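Local coordinates for N-terminal acetyltransferase-like protein (Chaetomium thermophilum, PDB 5NNP) that probably serves as the Naa15 auxiliary subunit of the NatA N-terminal acetyltransferase, a TPR-type helical scaffold that holds the catalytic Naa10 subunit, at residues V120-R126 against Q524-S529; E189-Y193 against G535-V541; M125-A129 against V544-D548. Residues are numbered along the deposited sequence.

Interaction 1 (V120-R126 against Q524-S529); sequences VLQIQMR and QFDFHS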
loop_
_atom_site.group_PDB
_atom_site.type_symbol
_atom_site.label_atom_id
_atom_site.label_comp_id
_atom_site.label_asym_id
_atom_site.label_seq_id
_atom_site.Cartn_x
_atom_site.Cartn_y
_atom_site.Cartn_z
ATOM N N VAL A 120 13.201 -5.958 -18.448
ATOM C CA VAL A 120 12.538 -5.113 -17.469
ATOM C C VAL A 120 11.073 -4.956 -17.868
ATOM O O VAL A 120 10.177 -5.208 -17.077
ATOM C CB VAL A 120 13.213 -3.724 -17.346
ATOM C CG1 VAL A 120 12.380 -2.825 -16.494
ATOM C CG2 VAL A 120 14.631 -3.857 -16.774
ATOM N N LEU A 121 10.843 -4.567 -19.117
ATOM C CA LEU A 121 9.491 -4.397 -19.641
ATOM C C LEU A 121 8.666 -5.671 -19.484
ATOM O O LEU A 121 7.485 -5.626 -19.118
ATOM C CB LEU A 121 9.539 -3.969 -21.115
ATOM C CG LEU A 121 10.018 -2.551 -21.445
ATOM C CD1 LEU A 121 10.399 -2.448 -22.894
ATOM C CD2 LEU A 121 8.938 -1.523 -21.127
ATOM N N GLN A 122 9.285 -6.813 -19.746
ATOM C CA GLN A 122 8.550 -8.067 -19.699
ATOM C C GLN A 122 8.054 -8.410 -18.295
ATOM O O GLN A 122 6.914 -8.863 -18.132
ATOM C CB GLN A 122 9.404 -9.209 -20.229
ATOM C CG GLN A 122 9.493 -9.263 -21.729
ATOM C CD GLN A 122 10.609 -10.182 -22.198
ATOM O OE1 GLN A 122 11.731 -10.140 -21.677
ATOM N NE2 GLN A 122 10.304 -11.026 -23.178
ATOM N N ILE A 123 8.903 -8.223 -17.284
ATOM C CA ILE A 123 8.466 -8.526 -15.928
ATOM C C ILE A 123 7.452 -7.460 -15.476
ATOM O O ILE A 123 6.471 -7.780 -14.798
ATOM C CB ILE A 123 9.644 -8.638 -14.928
ATOM C CG1 ILE A 123 9.150 -9.155 -13.572
ATOM C CG2 ILE A 123 10.342 -7.310 -14.751
ATOM C CD1 ILE A 123 8.284 -10.436 -13.639
ATOM N N GLN A 124 7.663 -6.213 -15.891
ATOM C CA GLN A 124 6.697 -5.155 -15.607
ATOM C C GLN A 124 5.294 -5.504 -16.100
ATOM O O GLN A 124 4.316 -5.084 -15.495
ATOM C CB GLN A 124 7.107 -3.835 -16.240
ATOM C CG GLN A 124 6.056 -2.739 -16.032
ATOM C CD GLN A 124 6.046 -2.204 -14.608
ATOM O OE1 GLN A 124 7.047 -2.287 -13.887
ATOM N NE2 GLN A 124 4.920 -1.677 -14.188
ATOM N N MET A 125 5.190 -6.255 -17.197
ATOM C CA MET A 125 3.872 -6.630 -17.724
ATOM C C MET A 125 3.558 -8.078 -17.418
ATOM O O MET A 125 2.628 -8.641 -17.966
ATOM C CB MET A 125 3.770 -6.404 -19.233
ATOM C CG MET A 125 4.093 -5.000 -19.673
ATOM S SD MET A 125 3.013 -3.777 -18.913
ATOM C CE MET A 125 1.439 -4.220 -19.671
ATOM N N ARG A 126 4.338 -8.670 -16.528
ATOM C CA ARG A 126 4.118 -10.044 -16.111
ATOM C C ARG A 126 4.072 -11.016 -17.303
ATOM O O ARG A 126 3.310 -11.983 -17.314
ATOM C CB ARG A 126 2.843 -10.142 -15.262
ATOM C CG ARG A 126 2.767 -9.131 -14.099
ATOM C CD ARG A 126 3.890 -9.304 -13.060
ATOM N NE ARG A 126 3.657 -8.574 -11.803
ATOM C CZ ARG A 126 4.235 -7.424 -11.450
ATOM N NH1 ARG A 126 5.106 -6.811 -12.245
ATOM N NH2 ARG A 126 3.938 -6.876 -10.280
ATOM N N GLN A 524 6.930 0.508 -9.650
ATOM C CA GLN A 524 7.677 -0.720 -9.428
ATOM C C GLN A 524 8.739 -0.936 -10.529
ATOM O O GLN A 524 9.554 -1.856 -10.447
ATOM C CB GLN A 524 6.715 -1.897 -9.382
ATOM C CG GLN A 524 6.085 -2.132 -10.742
ATOM C CD GLN A 524 5.081 -3.266 -10.761
ATOM O OE1 GLN A 524 5.347 -4.367 -10.277
ATOM N NE2 GLN A 524 3.924 -3.003 -11.335
ATOM N N PHE A 525 8.740 -0.064 -11.535
ATOM C CA PHE A 525 9.502 -0.275 -12.764
ATOM C C PHE A 525 11.027 -0.328 -12.573
ATOM O O PHE A 525 11.699 -1.234 -13.065
ATOM C CB PHE A 525 9.145 0.817 -13.781
ATOM C CG PHE A 525 9.621 0.526 -15.189
ATOM C CD1 PHE A 525 10.915 0.832 -15.585
ATOM C CD2 PHE A 525 8.779 -0.067 -16.109
ATOM C CE1 PHE A 525 11.350 0.565 -16.881
ATOM C CE2 PHE A 525 9.208 -0.340 -17.401
ATOM C CZ PHE A 525 10.493 -0.023 -17.789
ATOM N N ASP A 526 11.577 0.652 -11.879
ATOM C CA ASP A 526 13.024 0.721 -11.682
ATOM C C ASP A 526 13.525 -0.329 -10.696
ATOM O O ASP A 526 14.722 -0.563 -10.599
ATOM C CB ASP A 526 13.431 2.101 -11.171
ATOM C CG ASP A 526 13.178 3.201 -12.173
ATOM O OD1 ASP A 526 13.114 2.912 -13.382
ATOM O OD2 ASP A 526 13.074 4.372 -11.747
ATOM N N PHE A 527 12.612 -0.958 -9.966
ATOM C CA PHE A 527 13.008 -1.854 -8.884
ATOM C C PHE A 527 13.249 -3.296 -9.335
ATOM O O PHE A 527 13.933 -4.044 -8.640
ATOM C CB PHE A 527 11.972 -1.798 -7.757
ATOM C CG PHE A 527 11.999 -0.504 -7.011
ATOM C CD1 PHE A 527 13.072 -0.207 -6.174
ATOM C CD2 PHE A 527 11.001 0.444 -7.183
ATOM C CE1 PHE A 527 13.143 1.015 -5.487
ATOM C CE2 PHE A 527 11.054 1.665 -6.508
ATOM C CZ PHE A 527 12.131 1.959 -5.656
ATOM N N HIS A 528 12.722 -3.676 -10.498
ATOM C CA HIS A 528 13.048 -4.982 -11.072
ATOM C C HIS A 528 14.576 -5.130 -11.154
ATOM O O HIS A 528 15.109 -6.202 -10.893
ATOM C CB HIS A 528 12.419 -5.166 -12.458
ATOM C CG HIS A 528 10.944 -4.838 -12.507
ATOM N ND1 HIS A 528 10.033 -5.387 -11.646
ATOM C CD2 HIS A 528 10.253 -4.025 -13.341
ATOM C CE1 HIS A 528 8.824 -4.909 -11.927
ATOM N NE2 HIS A 528 8.932 -4.097 -12.950
ATOM N N SER A 529 15.275 -4.042 -11.481
ATOM C CA SER A 529 16.743 -4.047 -11.517
ATOM C C SER A 529 17.375 -3.741 -10.175
ATOM O O SER A 529 18.357 -4.350 -9.777
ATOM C CB SER A 529 17.244 -3.029 -12.524
ATOM O OG SER A 529 16.808 -3.396 -13.810
#
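Three side-chain hydrogen bonds tie the C-terminal end of helix 112-124 to 524-529, where helix 527-534 begins. H528 NE2 donates to Q124 OE1 at 2.8 Å, nearly straight; as H528 ND1 is bonded to Y540 OH, both ring nitrogens are engaged and the imidazole is fixed in orientation. The guanidinium of R126 grips Q524 OE1 from two nitrogens, with NH2 at 2.9 Å and NH1 at 3.1 Å. R126 NH1 also donates to I123 O, 3.1 Å away, the same carbonyl that R126 N meets in the Schellman motif ending the helix, so one side chain both adds to the helix end and joins the contact; its strongest partner, D548, lies outside these segments.

The rest of the contact is mostly aliphatic on aromatic. I123 CG2 sits over the H528 ring, 3.5 Å from its centroid, and V120 CG1 lies 3.9 Å from the F525 centroid: two CH-pi contacts. L121 CD2 meets the ring edge of F525 at CE2, 3.9 Å away. Apart from the rings, V120 CG2 touches S529 OG at 3.7 Å. Together the two segments bury 460 Å².

L121 also packs on F94, I98 and Y101 of helix 94-107, and F525 meets the ring of F94, while I123 touches Y540 of helix 537-547. The joint therefore lies between the N-terminal TPR helices and a helical pair some 400 residues later.

Interaction 2 (E189-Y193 against G535-V541); sequences EALLY and GQIRAYV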
loop_
_atom_site.group_PDB
_atom_site.type_symbol
_atom_site.label_atom_id
_atom_site.label_comp_id
_atom_site.label_asym_id
_atom_site.label_seq_id
_atom_site.Cartn_x
_atom_site.Cartn_y
_atom_site.Cartn_z
ATOM N N GLU A 189 20.627 -13.099 2.456
ATOM C CA GLU A 189 19.335 -12.924 1.813
ATOM C C GLU A 189 19.021 -14.017 0.800
ATOM O O GLU A 189 17.869 -14.435 0.679
ATOM C CB GLU A 189 19.275 -11.553 1.135
ATOM C CG GLU A 189 19.093 -10.417 2.132
ATOM C CD GLU A 189 17.825 -10.567 2.964
ATOM O OE1 GLU A 189 16.738 -10.736 2.375
ATOM O OE2 GLU A 189 17.921 -10.526 4.209
ATOM N N ALA A 190 20.048 -14.485 0.084
ATOM C CA ALA A 190 19.854 -15.544 -0.892
ATOM C C ALA A 190 19.466 -16.854 -0.215
ATOM O O ALA A 190 18.664 -17.609 -0.753
ATOM C CB ALA A 190 21.095 -15.736 -1.738
ATOM N N LEU A 191 20.039 -17.124 0.958
ATOM C CA LEU A 191 19.679 -18.318 1.723
ATOM C C LEU A 191 18.218 -18.258 2.193
ATOM O O LEU A 191 17.478 -19.236 2.073
ATOM C CB LEU A 191 20.609 -18.490 2.914
ATOM C CG LEU A 191 22.051 -18.905 2.604
ATOM C CD1 LEU A 191 22.949 -18.634 3.789
ATOM C CD2 LEU A 191 22.143 -20.373 2.193
ATOM N N LEU A 192 17.784 -17.106 2.698
ATOM C CA LEU A 192 16.421 -17.021 3.184
ATOM C C LEU A 192 15.413 -17.120 2.034
ATOM O O LEU A 192 14.364 -17.753 2.163
ATOM C CB LEU A 192 16.217 -15.732 3.968
ATOM C CG LEU A 192 16.975 -15.598 5.295
ATOM C CD1 LEU A 192 16.719 -14.219 5.910
ATOM C CD2 LEU A 192 16.614 -16.706 6.295
ATOM N N TYR A 193 15.735 -16.503 0.907
ATOM C CA TYR A 193 14.852 -16.567 -0.258
ATOM C C TYR A 193 14.612 -18.017 -0.693
ATOM O O TYR A 193 13.456 -18.438 -0.866
ATOM C CB TYR A 193 15.424 -15.735 -1.411
ATOM C CG TYR A 193 14.603 -15.777 -2.686
ATOM C CD1 TYR A 193 13.249 -15.486 -2.677
ATOM C CD2 TYR A 193 15.196 -16.090 -3.908
ATOM C CE1 TYR A 193 12.494 -15.525 -3.851
ATOM C CE2 TYR A 193 14.457 -16.123 -5.085
ATOM C CZ TYR A 193 13.108 -15.843 -5.052
ATOM O OH TYR A 193 12.383 -15.883 -6.224
ATOM N N GLY A 535 20.016 -7.131 -3.386
ATOM C CA GLY A 535 19.950 -8.519 -2.947
ATOM C C GLY A 535 18.799 -8.860 -2.008
ATOM O O GLY A 535 18.651 -10.004 -1.611
ATOM N N GLN A 536 17.985 -7.872 -1.650
ATOM C CA GLN A 536 16.873 -8.066 -0.730
ATOM C C GLN A 536 15.664 -8.671 -1.435
ATOM O O GLN A 536 14.675 -7.995 -1.690
ATOM C CB GLN A 536 16.490 -6.739 -0.094
ATOM C CG GLN A 536 17.610 -6.098 0.709
ATOM C CD GLN A 536 17.739 -6.648 2.133
ATOM O OE1 GLN A 536 17.081 -7.618 2.518
ATOM N NE2 GLN A 536 18.582 -6.002 2.925
ATOM N N ILE A 537 15.743 -9.964 -1.709
ATOM C CA ILE A 537 14.880 -10.594 -2.677
ATOM C C ILE A 537 13.455 -10.877 -2.207
ATOM O O ILE A 537 12.514 -10.703 -2.970
ATOM C CB ILE A 537 15.515 -11.907 -3.160
ATOM C CG1 ILE A 537 16.989 -11.651 -3.507
ATOM C CG2 ILE A 537 14.746 -12.447 -4.339
ATOM C CD1 ILE A 537 17.189 -10.595 -4.570
ATOM N N ARG A 538 13.295 -11.349 -0.980
ATOM C CA ARG A 538 11.959 -11.575 -0.448
ATOM C C ARG A 538 11.100 -10.287 -0.479
ATOM O O ARG A 538 9.913 -10.343 -0.807
ATOM C CB ARG A 538 12.047 -12.148 0.970
ATOM C CG ARG A 538 12.582 -13.575 1.020
ATOM C CD ARG A 538 12.973 -13.973 2.431
ATOM N NE ARG A 538 13.967 -13.054 2.971
ATOM C CZ ARG A 538 13.905 -12.519 4.182
ATOM N NH1 ARG A 538 12.907 -12.837 4.984
ATOM N NH2 ARG A 538 14.851 -11.683 4.596
ATOM N N ALA A 539 11.695 -9.131 -0.189
ATOM C CA ALA A 539 10.922 -7.896 -0.214
ATOM C C ALA A 539 10.464 -7.615 -1.631
ATOM O O ALA A 539 9.312 -7.216 -1.852
ATOM C CB ALA A 539 11.724 -6.703 0.348
ATOM N N TYR A 540 11.366 -7.824 -2.587
ATOM C CA TYR A 540 11.017 -7.633 -3.986
ATOM C C TYR A 540 9.795 -8.486 -4.382
ATOM O O TYR A 540 8.853 -7.985 -5.010
ATOM C CB TYR A 540 12.195 -7.962 -4.905
ATOM C CG TYR A 540 11.799 -7.956 -6.361
ATOM C CD1 TYR A 540 11.729 -6.769 -7.075
ATOM C CD2 TYR A 540 11.465 -9.137 -7.017
ATOM C CE1 TYR A 540 11.358 -6.760 -8.400
ATOM C CE2 TYR A 540 11.087 -9.139 -8.336
ATOM C CZ TYR A 540 11.030 -7.947 -9.032
ATOM O OH TYR A 540 10.641 -7.943 -10.361
ATOM N N VAL A 541 9.812 -9.765 -4.011
ATOM C CA VAL A 541 8.727 -10.653 -4.377
ATOM C C VAL A 541 7.457 -10.264 -3.626
ATOM O O VAL A 541 6.366 -10.453 -4.144
ATOM C CB VAL A 541 9.056 -12.139 -4.107
ATOM C CG1 VAL A 541 7.808 -12.987 -4.325
ATOM C CG2 VAL A 541 10.165 -12.619 -5.016
HETATM O O HOH W 1 15.753 -12.315 0.536
#
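R538, E189 and Y193 carry most of this contact. The guanidinium of R538 approaches the carboxylate of E189 with its NH2, 3.1 Å from OE1 in a salt bridge and more weakly 3.3 Å from OE2, while L192 CD1 covers one face of the group, 3.4 Å from NH2. R538 has its strongest partner outside the two segments, D220, so its charge is shared between two acids; its NH1 meets a glycerol that probably came from the crystallisation liquor.

A water bridges the two segments beside the salt bridge. It accepts from R538 N (3.0 Å) and R538 NE (3.1 Å) and donates to E189 O (3.0 Å) and E189 OE1 (2.6 Å), linking the first turn of helix 537-547 to the backbone of helix 185-200. Upstream, the CB of E189 rests 3.2 Å from G535 O, at the positive-phi glycine where the chain leaves helix 527-534 before Q536 takes the N-cap position of helix 537-547.

Helices 185-200 and 537-547 belong to the alpha-helical repeat architecture of the TPR clan; here their short segments come within 9.8 Å axis to axis, at 50° between their N-to-C directions.

On the next turn Y193 supplies the apolar half. I537 CG2 lies almost on its ring normal, 3.5 Å from the centroid, a CH-pi contact, and V541 CG2 reaches Y193 CE1 at 3.9 Å. The phenol oxygen is held by H157 of helix 146-159, a helix that I537 touches as well through T150 and I154.

Interaction 3 (M125-A129 against V544-D548); sequences MRDYA and VRWED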
loop_
_atom_site.group_PDB
_atom_site.type_symbol
_atom_site.label_atom_id
_atom_site.label_comp_id
_atom_site.label_asym_id
_atom_site.label_seq_id
_atom_site.Cartn_x
_atom_site.Cartn_y
_atom_site.Cartn_z
ATOM N N MET A 125 5.190 -6.255 -17.197
ATOM C CA MET A 125 3.872 -6.630 -17.724
ATOM C C MET A 125 3.558 -8.078 -17.418
ATOM O O MET A 125 2.628 -8.641 -17.966
ATOM C CB MET A 125 3.770 -6.404 -19.233
ATOM C CG MET A 125 4.093 -5.000 -19.673
ATOM S SD MET A 125 3.013 -3.777 -18.913
ATOM C CE MET A 125 1.439 -4.220 -19.671
ATOM N N ARG A 126 4.338 -8.670 -16.528
ATOM C CA ARG A 126 4.118 -10.044 -16.111
ATOM C C ARG A 126 4.072 -11.016 -17.303
ATOM O O ARG A 126 3.310 -11.983 -17.314
ATOM C CB ARG A 126 2.843 -10.142 -15.262
ATOM C CG ARG A 126 2.767 -9.131 -14.099
ATOM C CD ARG A 126 3.890 -9.304 -13.060
ATOM N NE ARG A 126 3.657 -8.574 -11.803
ATOM C CZ ARG A 126 4.235 -7.424 -11.450
ATOM N NH1 ARG A 126 5.106 -6.811 -12.245
ATOM N NH2 ARG A 126 3.938 -6.876 -10.280
ATOM N N ASP A 127 4.912 -10.756 -18.300
ATOM C CA ASP A 127 5.212 -11.743 -19.344
ATOM C C ASP A 127 6.266 -12.701 -18.789
ATOM O O ASP A 127 7.465 -12.557 -19.061
ATOM C CB ASP A 127 5.693 -11.035 -20.620
ATOM C CG ASP A 127 6.095 -11.986 -21.729
ATOM O OD1 ASP A 127 5.780 -13.193 -21.679
ATOM O OD2 ASP A 127 6.741 -11.503 -22.675
ATOM N N TYR A 128 5.814 -13.664 -17.989
ATOM C CA TYR A 128 6.714 -14.528 -17.226
ATOM C C TYR A 128 7.629 -15.388 -18.093
ATOM O O TYR A 128 8.845 -15.480 -17.823
ATOM C CB TYR A 128 5.913 -15.438 -16.292
ATOM C CG TYR A 128 5.016 -14.702 -15.325
ATOM C CD1 TYR A 128 5.549 -13.908 -14.311
ATOM C CD2 TYR A 128 3.631 -14.804 -15.419
ATOM C CE1 TYR A 128 4.728 -13.238 -13.434
ATOM C CE2 TYR A 128 2.801 -14.135 -14.539
ATOM C CZ TYR A 128 3.352 -13.354 -13.553
ATOM O OH TYR A 128 2.517 -12.686 -12.689
ATOM N N ALA A 129 7.046 -16.027 -19.114
ATOM C CA ALA A 129 7.814 -16.892 -20.021
ATOM C C ALA A 129 8.884 -16.083 -20.735
ATOM O O ALA A 129 10.028 -16.517 -20.855
ATOM C CB ALA A 129 6.900 -17.582 -21.033
ATOM N N VAL A 544 6.054 -7.178 -5.774
ATOM C CA VAL A 544 5.440 -7.725 -6.970
ATOM C C VAL A 544 4.043 -8.317 -6.705
ATOM O O VAL A 544 3.089 -8.049 -7.436
ATOM C CB VAL A 544 6.333 -8.828 -7.590
ATOM C CG1 VAL A 544 5.553 -9.594 -8.668
ATOM C CG2 VAL A 544 7.628 -8.215 -8.160
ATOM N N ARG A 545 3.931 -9.121 -5.656
ATOM C CA ARG A 545 2.663 -9.758 -5.351
ATOM C C ARG A 545 1.627 -8.739 -4.873
ATOM O O ARG A 545 0.457 -8.846 -5.232
ATOM C CB ARG A 545 2.863 -10.875 -4.324
ATOM C CG ARG A 545 3.570 -12.093 -4.937
ATOM C CD ARG A 545 3.972 -13.140 -3.906
ATOM N NE ARG A 545 4.418 -14.364 -4.558
ATOM C CZ ARG A 545 4.882 -15.429 -3.918
ATOM N NH1 ARG A 545 4.967 -15.410 -2.591
ATOM N NH2 ARG A 545 5.257 -16.504 -4.611
ATOM N N TRP A 546 2.054 -7.746 -4.095
ATOM C CA TRP A 546 1.167 -6.649 -3.724
ATOM C C TRP A 546 0.715 -5.868 -4.954
ATOM O O TRP A 546 -0.463 -5.563 -5.109
ATOM C CB TRP A 546 1.841 -5.707 -2.736
ATOM C CG TRP A 546 1.199 -4.366 -2.709
ATOM C CD1 TRP A 546 -0.090 -4.073 -2.351
ATOM C CD2 TRP A 546 1.813 -3.121 -3.045
ATOM N NE1 TRP A 546 -0.315 -2.722 -2.455
ATOM C CE2 TRP A 546 0.839 -2.117 -2.884
ATOM C CE3 TRP A 546 3.091 -2.757 -3.467
ATOM C CZ2 TRP A 546 1.107 -0.774 -3.139
ATOM C CZ3 TRP A 546 3.354 -1.419 -3.715
ATOM C CH2 TRP A 546 2.368 -0.446 -3.552
ATOM N N GLU A 547 1.658 -5.561 -5.830
ATOM C CA GLU A 547 1.378 -4.852 -7.069
ATOM C C GLU A 547 0.370 -5.601 -7.980
ATOM O O GLU A 547 -0.443 -4.984 -8.685
ATOM C CB GLU A 547 2.706 -4.605 -7.798
ATOM C CG GLU A 547 2.735 -3.429 -8.749
ATOM C CD GLU A 547 2.632 -2.071 -8.051
ATOM O OE1 GLU A 547 3.663 -1.516 -7.593
ATOM O OE2 GLU A 547 1.500 -1.552 -7.981
ATOM N N ASP A 548 0.423 -6.931 -7.963
ATOM C CA ASP A 548 -0.485 -7.732 -8.775
ATOM C C ASP A 548 -1.935 -7.508 -8.358
ATOM O O ASP A 548 -2.858 -7.788 -9.127
ATOM C CB ASP A 548 -0.162 -9.228 -8.671
ATOM C CG ASP A 548 1.105 -9.625 -9.426
ATOM O OD1 ASP A 548 1.507 -8.902 -10.371
ATOM O OD2 ASP A 548 1.690 -10.678 -9.063
#
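At M125 the chain steps out of helix 112-124, and this side chain turns to helix 94-107, where it packs on F94, D95 and I98. R126 follows with positive phi, as the C-prime residue of a Schellman motif: its own N bonds back to I123 O, and D127 N to Q122 O. Its CA-to-CB bond points toward helix 537-547, and its long side chain makes nearly the whole contact.

R126 NE lies 2.6 Å from D548 OD1, a short salt bridge, with NH2 making a weaker, bent bond to the same OD1 at 3.2 Å. NH2 also donates to V544 O, 3.2 Å away. This carbonyl already accepts D548 N one turn on, at 2.9 Å, so the arginine binds both a backbone carbonyl of helix 537-547 and the carboxylate of D548. One face of the guanidinium is covered by V544 CG1, 3.5 Å from NH2, and E547 CB stands at the edge, 3.6 Å from NH2. The group also bonds I123 O through NH1, and Q524 OE1.

D127, centre of an inverse gamma turn, takes the N-cap position of helix 128-141, its OD1 capping G130 N. Y128 then brings its OH to 4.2 Å from D548 OD2, a marginal touch.

Y128 leans on L158 and E159 of helix 146-159, and V544 meets L158 too. The turn between helices 112-124 and 128-141 thus faces the C-terminal end of helix 537-547, with helix 146-159 touching both partners.

Interactions 1 and 3 start from the same stretch of chain, overlapping at M125 and R126, with centres 8 Å apart; R126 reaches Q524 in one and D548 in the other. Interaction 2 lies about 17 Å from interaction 1 and 16 Å from interaction 3, centre to centre, and joins helix 185-200 to the start of helix 537-547, whose far end belongs to interaction 3. Y540, in the 535-541 segment of interaction 2, meets H528 of interaction 1, so those two contacts touch directly. Consecutive helices 527-534 and 537-547 thus pack back on helix 112-124, the turn after it and helix 185-200, tying parts of the helical scaffold some 340 to 415 residues apart.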